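Local coordinates for protein myosin-I heavy chain (Dictyostelium discoideum, PDB 5EJR) that is an actin-based motor with ATPase activity that acts in the early steps of phagocytosis and adhesion, represented here by a MyTH4-FERM region of its tail, at residues D3-L6 and A7-A10; R155-A158 and I159-S162; P181-S184 and Y185-R188; L307-E310 and H311-T314. All blocks are in the same frame, centred on the assembly; numbering follows the deposited sequence.

Contact 1 (D3-L6 and A7-A10); sequences DSQL and AQWA
The Q8 amide folds back over the start of its own helix, where NE2 donates to D3 O at 2.9 Å. The donor comes from above the carbonyl plane, and D3 O lies 25° out of the plane of the amide. With CG anti to the carbonyl carbon (chi1 -77°) and the chain extended beyond it, Q8 passes across S4 O on its way to D3. The amides of Q5 and Q8 are turned 70° against each other and bring their OE1 atoms to 3.5 Å, two acceptors with no bond between them. S4 is the N-cap of helix 5-11: its OG accepts from A7 N at 3.2 Å in a nearly straight bond and also rests on A7 CB. The regular i to i+4 bonds start with Q8 N on S4 O, then W9 N on Q5 O and A10 N on L6 O. D3 CB and D3 OD1 both touch A7 CB, each at 3.9 Å. The apolar pair L6 and W9 barely meets, L6 CD1 lying 4.3 Å from W9 CE3, while L6 O sits at the indole edge. L6 continues onto L144 of helix 142-159, and W9 onto C109 of helix 104-113 and into a cation-pi contact with R13.

Contact 2 (R155-A158 and I159-S162); sequences RNIA and IQSS
N156 O takes two backbone donors from the chain that follows it, I159 N at 3.2 Å and Q160 N at 2.8 Å. The bond from I159 comes steeply, 67° above the carbonyl plane; the one from Q160 is short but badly bent, hence weak. I159 N also makes a weak bond to R155 O, so i to i+3 and i to i+4 bonding overlap where helix 142-159 gives way to loop. The side chain of I159 packs on this acceptor as well, I159 CG2 touching R155 O at 3.4 Å. N156, its CG anti to the backbone N (chi1 -173°), reaches forward along the chain until OD1 lies 3.5 Å from Q160 CG, and the two side chains pass at a slant. A water carries the link past the last helical bonds: it donates to I157 O at 3.0 Å and accepts from S161 N at 2.8 Å. Beyond it, S162 OG makes a weak bond to I159 O. The guanidinium of R155 leaves the turn for T115 O. All of this lies at the surface of the MyTH4 domain, at the connection between helices 142-159 and 164-178: N156 packs against I170 and A171 of the second helix, and I159 against L166.

Contact 3 (P181-S184 and Y185-R188); sequences PIPS and YQQR
Q187 turns its side chain back along the preceding chain and meets backbone at every step. CB lies 3.8 Å from S184 O, and CG comes closer, 3.5 Å from P183 O. CD then passes alongside S184 CA on its way to the I182 carbonyl, and OE1 stays on the S184 side. Q187 NE2 closes the loop by donating to I182 O at 3.0 Å, with a bent N-H...O angle of 138° and the oxygen tilted 29° from the amide plane. CG anti to the carbonyl carbon and an extended chain beyond (chi2 173°) give the reach needed to span five residues. Inside this loop Q186 N donates to P183 O at 2.9 Å, arriving from well above the carbonyl plane, and Q187 N makes a weak bond to S184 O. Q186 CG sits over the centre of one face of the Y185 ring, 3.8 Å above its plane, whereas P183 CB touches the edge of that ring, 3.9 Å from Y185 CD1. I182 CG2 meets Q186 CB, the two side chains crossing at about a right angle. Both I182 and Q186 also rest on Y229, and R188 forms salt bridges with E196 and with D276 of helix 274-283. The backbone from P183 to Q186 is a type I beta turn, tied across its base by a glutamine, within the loop between helices 164-178 and 194-205 where the MyTH4 domain meets the ubiquitin-like lobe of the FERM domain.

Contact 4 (L307-E310 and H311-T314); sequences LDQE and HLWT
E310 O is the acceptor on which the short helix 311-314 turns. T314 N reaches it at 2.8 Å in the carbonyl plane, and W313 N at 2.9 Å from above that plane, so the two donors arrive from distinct directions. T314 OG1 also lies 3.0 Å from E310 O, brought there by a first torsion of 66° that sets the hydroxyl between the backbone N and the carbonyl carbon. One residue earlier, Q309 O accepts from L312 N at 3.1 Å, with the donor 44° out of the carbonyl plane. The same oxygen stands in the plane of the W313 indole, 3.5 Å from CD1 at its edge, and over one face of the H311 ring. The indole NE1 finds its acceptor in a water at 3.0 Å, likewise in the ring plane. The same water donates to Q309 OE1 at 2.8 Å, a bridge that joins the extended Q309 side chain to the tryptophan. L312 CD1 lies 3.4 Å from Q309 OE1, the two side chains crossing at a slant. The turn belongs to the FERM part of the tail, in the range matching its central lobe, after strand 290-296 and leading to helix 317-332. W313 is buried against V303, I306 and F320, the last from helix 317-332, and T314 also touches F320. The polar edge of this otherwise apolar indole is thus satisfied through solvent, and the turn is held by main-chain bonds to two carbonyls.

In the fold
All four contacts are local, between neighbouring residues of the chain, and none touches another. Contacts 1 and 2 are nearest, with closest atoms about 8 Å apart, and both bear on helix 142-159: contact 1 packs against it from an N-terminal helix, whereas contact 2 is where that helix runs out. Contact 3 lies towards the middle of the molecule, and contact 4 is in the FERM part, its centre about 70 Å from that of contact 1. Contact 1 is partly buried and the other three are surface contacts, although W313 of contact 4 is buried by the fold around it. A serine hydroxyl caps the helix of contact 1, a water bridge occurs within each of contacts 2 and 4, and glutamine amides reach back to main-chain oxygens in contacts 1 and 3.

Contact 1 (D3-L6 and A7-A10)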
loop_
_atom_site.group_PDB
_atom_site.type_symbol
_atom_site.label_atom_id
_atom_site.label_comp_id
_atom_site.label_asym_id
_atom_site.label_seq_id
_atom_site.Cartn_x
_atom_site.Cartn_y
_atom_site.Cartn_z
ATOM N N ASP A 3 16.044 -42.085 -10.700
ATOM C CA ASP A 3 15.613 -41.034 -9.776
ATOM C C ASP A 3 15.085 -39.813 -10.540
ATOM O O ASP A 3 15.540 -39.546 -11.662
ATOM C CB ASP A 3 16.757 -40.627 -8.828
ATOM C CG ASP A 3 16.979 -41.603 -7.690
ATOM O OD1 ASP A 3 16.300 -41.465 -6.647
ATOM O OD2 ASP A 3 17.836 -42.500 -7.838
ATOM N N SER A 4 14.119 -39.081 -9.932
ATOM C CA SER A 4 13.508 -37.881 -10.516
ATOM C C SER A 4 14.533 -36.763 -10.684
ATOM O O SER A 4 15.615 -36.841 -10.100
ATOM C CB SER A 4 12.350 -37.396 -9.650
ATOM O OG SER A 4 12.804 -36.855 -8.419
ATOM N N GLN A 5 14.192 -35.716 -11.463
ATOM C CA GLN A 5 15.069 -34.560 -11.683
ATOM C C GLN A 5 15.360 -33.848 -10.359
ATOM O O GLN A 5 16.503 -33.448 -10.137
ATOM C CB GLN A 5 14.482 -33.595 -12.721
ATOM C CG GLN A 5 14.453 -34.152 -14.137
ATOM C CD GLN A 5 15.709 -33.843 -14.912
ATOM O OE1 GLN A 5 16.786 -34.404 -14.663
ATOM N NE2 GLN A 5 15.584 -32.973 -15.906
ATOM N N LEU A 6 14.348 -33.757 -9.455
ATOM C CA LEU A 6 14.505 -33.145 -8.132
ATOM C C LEU A 6 15.480 -33.947 -7.254
ATOM O O LEU A 6 16.350 -33.348 -6.627
ATOM C CB LEU A 6 13.145 -32.924 -7.417
ATOM C CG LEU A 6 13.188 -32.425 -5.953
ATOM C CD1 LEU A 6 13.683 -30.982 -5.851
ATOM C CD2 LEU A 6 11.846 -32.548 -5.285
ATOM N N ALA A 7 15.332 -35.289 -7.218
ATOM C CA ALA A 7 16.193 -36.197 -6.451
ATOM C C ALA A 7 17.633 -36.120 -6.948
ATOM O O ALA A 7 18.546 -36.111 -6.126
ATOM C CB ALA A 7 15.673 -37.629 -6.547
ATOM N N GLN A 8 17.834 -36.023 -8.288
ATOM C CA GLN A 8 19.154 -35.894 -8.923
ATOM C C GLN A 8 19.834 -34.593 -8.497
ATOM O O GLN A 8 21.043 -34.588 -8.246
ATOM C CB GLN A 8 19.047 -35.952 -10.445
ATOM C CG GLN A 8 18.841 -37.364 -11.000
ATOM C CD GLN A 8 18.586 -37.373 -12.491
ATOM O OE1 GLN A 8 19.102 -36.543 -13.256
ATOM N NE2 GLN A 8 17.798 -38.339 -12.943
ATOM N N TRP A 9 19.041 -33.493 -8.389
ATOM C CA TRP A 9 19.498 -32.178 -7.943
ATOM C C TRP A 9 19.872 -32.254 -6.453
ATOM O O TRP A 9 20.902 -31.724 -6.055
ATOM C CB TRP A 9 18.399 -31.114 -8.204
ATOM C CG TRP A 9 18.693 -29.745 -7.645
ATOM C CD1 TRP A 9 19.273 -28.697 -8.298
ATOM C CD2 TRP A 9 18.393 -29.279 -6.323
ATOM N NE1 TRP A 9 19.363 -27.608 -7.458
ATOM C CE2 TRP A 9 18.805 -27.930 -6.249
ATOM C CE3 TRP A 9 17.772 -29.858 -5.204
ATOM C CZ2 TRP A 9 18.638 -27.161 -5.095
ATOM C CZ3 TRP A 9 17.634 -29.107 -4.051
ATOM C CH2 TRP A 9 18.074 -27.777 -3.999
ATOM N N ALA A 10 19.036 -32.905 -5.642
ATOM C CA ALA A 10 19.242 -33.058 -4.206
ATOM C C ALA A 10 20.392 -34.014 -3.853
ATOM O O ALA A 10 20.938 -33.906 -2.756
ATOM C CB ALA A 10 17.965 -33.535 -3.552
#

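Contact 2 (R155-A158 and I159-S162)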
loop_
_atom_site.group_PDB
_atom_site.type_symbol
_atom_site.label_atom_id
_atom_site.label_comp_id
_atom_site.label_asym_id
_atom_site.label_seq_id
_atom_site.Cartn_x
_atom_site.Cartn_y
_atom_site.Cartn_z
ATOM N N ARG A 155 3.451 -34.356 -9.632
ATOM C CA ARG A 155 2.447 -34.395 -8.573
ATOM C C ARG A 155 1.081 -34.015 -9.136
ATOM O O ARG A 155 0.069 -34.463 -8.607
ATOM C CB ARG A 155 2.811 -33.434 -7.439
ATOM C CG ARG A 155 3.938 -33.935 -6.552
ATOM C CD ARG A 155 3.529 -35.091 -5.642
ATOM N NE ARG A 155 2.455 -34.761 -4.695
ATOM C CZ ARG A 155 2.641 -34.154 -3.526
ATOM N NH1 ARG A 155 3.851 -33.733 -3.171
ATOM N NH2 ARG A 155 1.617 -33.940 -2.715
ATOM N N ASN A 156 1.058 -33.165 -10.184
ATOM C CA ASN A 156 -0.184 -32.716 -10.824
ATOM C C ASN A 156 -0.759 -33.905 -11.588
ATOM O O ASN A 156 -1.933 -34.218 -11.417
ATOM C CB ASN A 156 0.060 -31.510 -11.766
ATOM C CG ASN A 156 -1.206 -30.900 -12.335
ATOM O OD1 ASN A 156 -1.943 -31.517 -13.102
ATOM N ND2 ASN A 156 -1.467 -29.653 -12.011
ATOM N N ILE A 157 0.086 -34.583 -12.383
ATOM C CA ILE A 157 -0.292 -35.762 -13.181
ATOM C C ILE A 157 -0.811 -36.881 -12.257
ATOM O O ILE A 157 -1.857 -37.462 -12.546
ATOM C CB ILE A 157 0.883 -36.167 -14.124
ATOM C CG1 ILE A 157 1.011 -35.153 -15.285
ATOM C CG2 ILE A 157 0.754 -37.600 -14.664
ATOM C CD1 ILE A 157 2.418 -35.100 -15.979
ATOM N N ALA A 158 -0.152 -37.097 -11.098
ATOM C CA ALA A 158 -0.568 -38.108 -10.117
ATOM C C ALA A 158 -1.866 -37.791 -9.371
ATOM O O ALA A 158 -2.520 -38.722 -8.894
ATOM C CB ALA A 158 0.552 -38.382 -9.126
ATOM N N ILE A 159 -2.256 -36.510 -9.264
ATOM C CA ILE A 159 -3.462 -36.178 -8.501
ATOM C C ILE A 159 -4.619 -35.542 -9.355
ATOM O O ILE A 159 -5.724 -35.370 -8.835
ATOM C CB ILE A 159 -3.049 -35.338 -7.264
ATOM C CG1 ILE A 159 -3.820 -35.801 -6.017
ATOM C CG2 ILE A 159 -3.099 -33.811 -7.468
ATOM C CD1 ILE A 159 -3.265 -37.106 -5.383
ATOM N N GLN A 160 -4.386 -35.303 -10.663
ATOM C CA GLN A 160 -5.328 -34.741 -11.652
ATOM C C GLN A 160 -6.729 -35.371 -11.547
ATOM O O GLN A 160 -7.732 -34.654 -11.434
ATOM C CB GLN A 160 -4.786 -35.010 -13.080
ATOM C CG GLN A 160 -4.503 -33.771 -13.910
ATOM C CD GLN A 160 -3.600 -34.065 -15.087
ATOM O OE1 GLN A 160 -2.463 -33.589 -15.163
ATOM N NE2 GLN A 160 -4.085 -34.833 -16.051
ATOM N N SER A 161 -6.785 -36.718 -11.596
ATOM C CA SER A 161 -8.036 -37.480 -11.584
ATOM C C SER A 161 -8.730 -37.526 -10.250
ATOM O O SER A 161 -9.952 -37.420 -10.226
ATOM C CB SER A 161 -7.819 -38.890 -12.111
ATOM O OG SER A 161 -7.333 -38.802 -13.438
ATOM N N SER A 162 -7.984 -37.699 -9.153
ATOM C CA SER A 162 -8.602 -37.787 -7.831
ATOM C C SER A 162 -8.984 -36.433 -7.239
ATOM O O SER A 162 -10.072 -36.304 -6.681
ATOM C CB SER A 162 -7.732 -38.584 -6.864
ATOM O OG SER A 162 -6.430 -38.039 -6.741
HETATM O O HOH W 1 -4.580 -38.462 -11.748
#

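Contact 3 (P181-S184 and Y185-R188)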
loop_
_atom_site.group_PDB
_atom_site.type_symbol
_atom_site.label_atom_id
_atom_site.label_comp_id
_atom_site.label_asym_id
_atom_site.label_seq_id
_atom_site.Cartn_x
_atom_site.Cartn_y
_atom_site.Cartn_z
ATOM N N PRO A 181 11.903 -14.763 -15.403
ATOM C CA PRO A 181 12.135 -13.632 -14.480
ATOM C C PRO A 181 11.064 -12.536 -14.499
ATOM O O PRO A 181 10.668 -12.062 -15.568
ATOM C CB PRO A 181 13.516 -13.115 -14.911
ATOM C CG PRO A 181 13.578 -13.410 -16.386
ATOM C CD PRO A 181 12.787 -14.688 -16.587
ATOM N N ILE A 182 10.596 -12.141 -13.293
ATOM C CA ILE A 182 9.603 -11.083 -13.094
ATOM C C ILE A 182 10.322 -9.720 -13.240
ATOM O O ILE A 182 11.379 -9.543 -12.620
ATOM C CB ILE A 182 8.901 -11.231 -11.702
ATOM C CG1 ILE A 182 8.094 -12.554 -11.605
ATOM C CG2 ILE A 182 8.005 -10.015 -11.374
ATOM C CD1 ILE A 182 7.587 -12.913 -10.183
ATOM N N PRO A 183 9.777 -8.748 -14.023
ATOM C CA PRO A 183 10.433 -7.428 -14.128
ATOM C C PRO A 183 10.500 -6.700 -12.784
ATOM O O PRO A 183 9.623 -6.887 -11.935
ATOM C CB PRO A 183 9.544 -6.661 -15.111
ATOM C CG PRO A 183 8.733 -7.696 -15.803
ATOM C CD PRO A 183 8.530 -8.787 -14.814
ATOM N N SER A 184 11.555 -5.882 -12.599
ATOM C CA SER A 184 11.848 -5.100 -11.388
ATOM C C SER A 184 10.657 -4.308 -10.838
ATOM O O SER A 184 10.450 -4.298 -9.624
ATOM C CB SER A 184 13.033 -4.168 -11.638
ATOM O OG SER A 184 13.354 -3.397 -10.491
ATOM N N TYR A 185 9.882 -3.655 -11.723
ATOM C CA TYR A 185 8.718 -2.843 -11.354
ATOM C C TYR A 185 7.526 -3.686 -10.871
ATOM O O TYR A 185 6.558 -3.126 -10.354
ATOM C CB TYR A 185 8.331 -1.889 -12.511
ATOM C CG TYR A 185 7.288 -2.408 -13.483
ATOM C CD1 TYR A 185 7.609 -3.370 -14.435
ATOM C CD2 TYR A 185 5.997 -1.888 -13.491
ATOM C CE1 TYR A 185 6.658 -3.832 -15.348
ATOM C CE2 TYR A 185 5.038 -2.342 -14.396
ATOM C CZ TYR A 185 5.374 -3.310 -15.328
ATOM O OH TYR A 185 4.425 -3.749 -16.221
ATOM N N GLN A 186 7.584 -5.022 -11.082
ATOM C CA GLN A 186 6.541 -5.957 -10.675
ATOM C C GLN A 186 6.953 -6.855 -9.504
ATOM O O GLN A 186 6.108 -7.561 -8.969
ATOM C CB GLN A 186 6.019 -6.779 -11.863
ATOM C CG GLN A 186 4.953 -6.029 -12.656
ATOM C CD GLN A 186 4.401 -6.789 -13.837
ATOM O OE1 GLN A 186 5.104 -7.539 -14.529
ATOM N NE2 GLN A 186 3.136 -6.548 -14.137
ATOM N N GLN A 187 8.217 -6.793 -9.069
ATOM C CA GLN A 187 8.696 -7.613 -7.958
ATOM C C GLN A 187 8.083 -7.193 -6.630
ATOM O O GLN A 187 8.335 -6.080 -6.171
ATOM C CB GLN A 187 10.231 -7.661 -7.911
ATOM C CG GLN A 187 10.832 -8.469 -9.069
ATOM C CD GLN A 187 12.340 -8.419 -9.161
ATOM O OE1 GLN A 187 13.028 -7.720 -8.408
ATOM N NE2 GLN A 187 12.889 -9.163 -10.108
ATOM N N ARG A 188 7.215 -8.062 -6.053
ATOM C CA ARG A 188 6.509 -7.849 -4.777
ATOM C C ARG A 188 7.497 -7.727 -3.616
ATOM O O ARG A 188 8.529 -8.392 -3.636
ATOM C CB ARG A 188 5.503 -8.990 -4.507
ATOM C CG ARG A 188 4.226 -8.944 -5.363
ATOM C CD ARG A 188 3.148 -7.991 -4.838
ATOM N NE ARG A 188 2.770 -8.285 -3.457
ATOM C CZ ARG A 188 1.830 -9.153 -3.103
ATOM N NH1 ARG A 188 1.117 -9.789 -4.029
ATOM N NH2 ARG A 188 1.584 -9.383 -1.821
#

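Contact 4 (L307-E310 and H311-T314)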
loop_
_atom_site.group_PDB
_atom_site.type_symbol
_atom_site.label_atom_id
_atom_site.label_comp_id
_atom_site.label_asym_id
_atom_site.label_seq_id
_atom_site.Cartn_x
_atom_site.Cartn_y
_atom_site.Cartn_z
ATOM N N LEU A 307 -12.249 32.454 -10.961
ATOM C CA LEU A 307 -13.465 33.098 -11.412
ATOM C C LEU A 307 -13.391 33.561 -12.871
ATOM O O LEU A 307 -14.429 33.664 -13.523
ATOM C CB LEU A 307 -13.862 34.270 -10.485
ATOM C CG LEU A 307 -14.172 33.864 -9.007
ATOM C CD1 LEU A 307 -14.415 35.099 -8.142
ATOM C CD2 LEU A 307 -15.393 32.961 -8.948
ATOM N N ASP A 308 -12.178 33.796 -13.375
ATOM C CA ASP A 308 -11.988 34.232 -14.755
ATOM C C ASP A 308 -11.483 33.114 -15.659
ATOM O O ASP A 308 -11.271 33.366 -16.841
ATOM C CB ASP A 308 -11.101 35.484 -14.822
ATOM C CG ASP A 308 -11.723 36.688 -14.115
ATOM O OD1 ASP A 308 -12.887 37.020 -14.415
ATOM O OD2 ASP A 308 -11.058 37.272 -13.248
ATOM N N GLN A 309 -11.297 31.876 -15.112
ATOM C CA GLN A 309 -10.869 30.699 -15.883
ATOM C C GLN A 309 -11.675 29.482 -15.422
ATOM O O GLN A 309 -11.119 28.392 -15.192
ATOM C CB GLN A 309 -9.374 30.423 -15.713
ATOM C CG GLN A 309 -8.460 31.615 -15.912
ATOM C CD GLN A 309 -7.011 31.206 -15.808
ATOM O OE1 GLN A 309 -6.617 30.351 -15.004
ATOM N NE2 GLN A 309 -6.183 31.810 -16.638
ATOM N N GLU A 310 -12.992 29.666 -15.312
ATOM C CA GLU A 310 -13.934 28.656 -14.788
ATOM C C GLU A 310 -13.851 27.304 -15.474
ATOM O O GLU A 310 -13.934 26.293 -14.782
ATOM C CB GLU A 310 -15.395 29.168 -14.774
ATOM C CG GLU A 310 -16.033 29.342 -16.144
ATOM C CD GLU A 310 -17.297 30.178 -16.193
ATOM O OE1 GLU A 310 -17.231 31.375 -15.830
ATOM O OE2 GLU A 310 -18.341 29.654 -16.652
ATOM N N HIS A 311 -13.700 27.281 -16.821
ATOM C CA HIS A 311 -13.625 26.035 -17.609
ATOM C C HIS A 311 -12.515 25.090 -17.142
ATOM O O HIS A 311 -12.673 23.876 -17.239
ATOM C CB HIS A 311 -13.450 26.339 -19.117
ATOM C CG HIS A 311 -12.294 27.233 -19.406
ATOM N ND1 HIS A 311 -12.412 28.606 -19.320
ATOM C CD2 HIS A 311 -11.080 26.930 -19.906
ATOM C CE1 HIS A 311 -11.249 29.085 -19.728
ATOM N NE2 HIS A 311 -10.420 28.116 -20.081
ATOM N N LEU A 312 -11.393 25.628 -16.660
ATOM C CA LEU A 312 -10.285 24.794 -16.191
ATOM C C LEU A 312 -10.714 23.954 -14.989
ATOM O O LEU A 312 -10.130 22.906 -14.705
ATOM C CB LEU A 312 -9.033 25.645 -15.855
ATOM C CG LEU A 312 -8.468 26.482 -17.002
ATOM C CD1 LEU A 312 -7.315 27.354 -16.518
ATOM C CD2 LEU A 312 -8.022 25.553 -18.233
ATOM N N TRP A 313 -11.732 24.434 -14.281
ATOM C CA TRP A 313 -12.196 23.753 -13.077
ATOM C C TRP A 313 -13.523 23.019 -13.294
ATOM O O TRP A 313 -13.736 21.971 -12.703
ATOM C CB TRP A 313 -12.378 24.818 -11.988
ATOM C CG TRP A 313 -11.107 25.525 -11.633
ATOM C CD1 TRP A 313 -10.493 26.525 -12.336
ATOM C CD2 TRP A 313 -10.267 25.247 -10.511
ATOM N NE1 TRP A 313 -9.329 26.900 -11.704
ATOM C CE2 TRP A 313 -9.203 26.182 -10.543
ATOM C CE3 TRP A 313 -10.361 24.360 -9.415
ATOM C CZ2 TRP A 313 -8.222 26.235 -9.541
ATOM C CZ3 TRP A 313 -9.375 24.399 -8.443
ATOM C CH2 TRP A 313 -8.329 25.338 -8.505
ATOM N N THR A 314 -14.423 23.586 -14.108
ATOM C CA THR A 314 -15.759 23.027 -14.270
ATOM C C THR A 314 -15.999 22.145 -15.523
ATOM O O THR A 314 -17.002 21.433 -15.516
ATOM C CB THR A 314 -16.781 24.148 -14.223
ATOM O OG1 THR A 314 -16.555 24.941 -15.367
ATOM C CG2 THR A 314 -16.730 24.983 -12.896
HETATM O O HOH W 2 -7.623 29.108 -12.679
#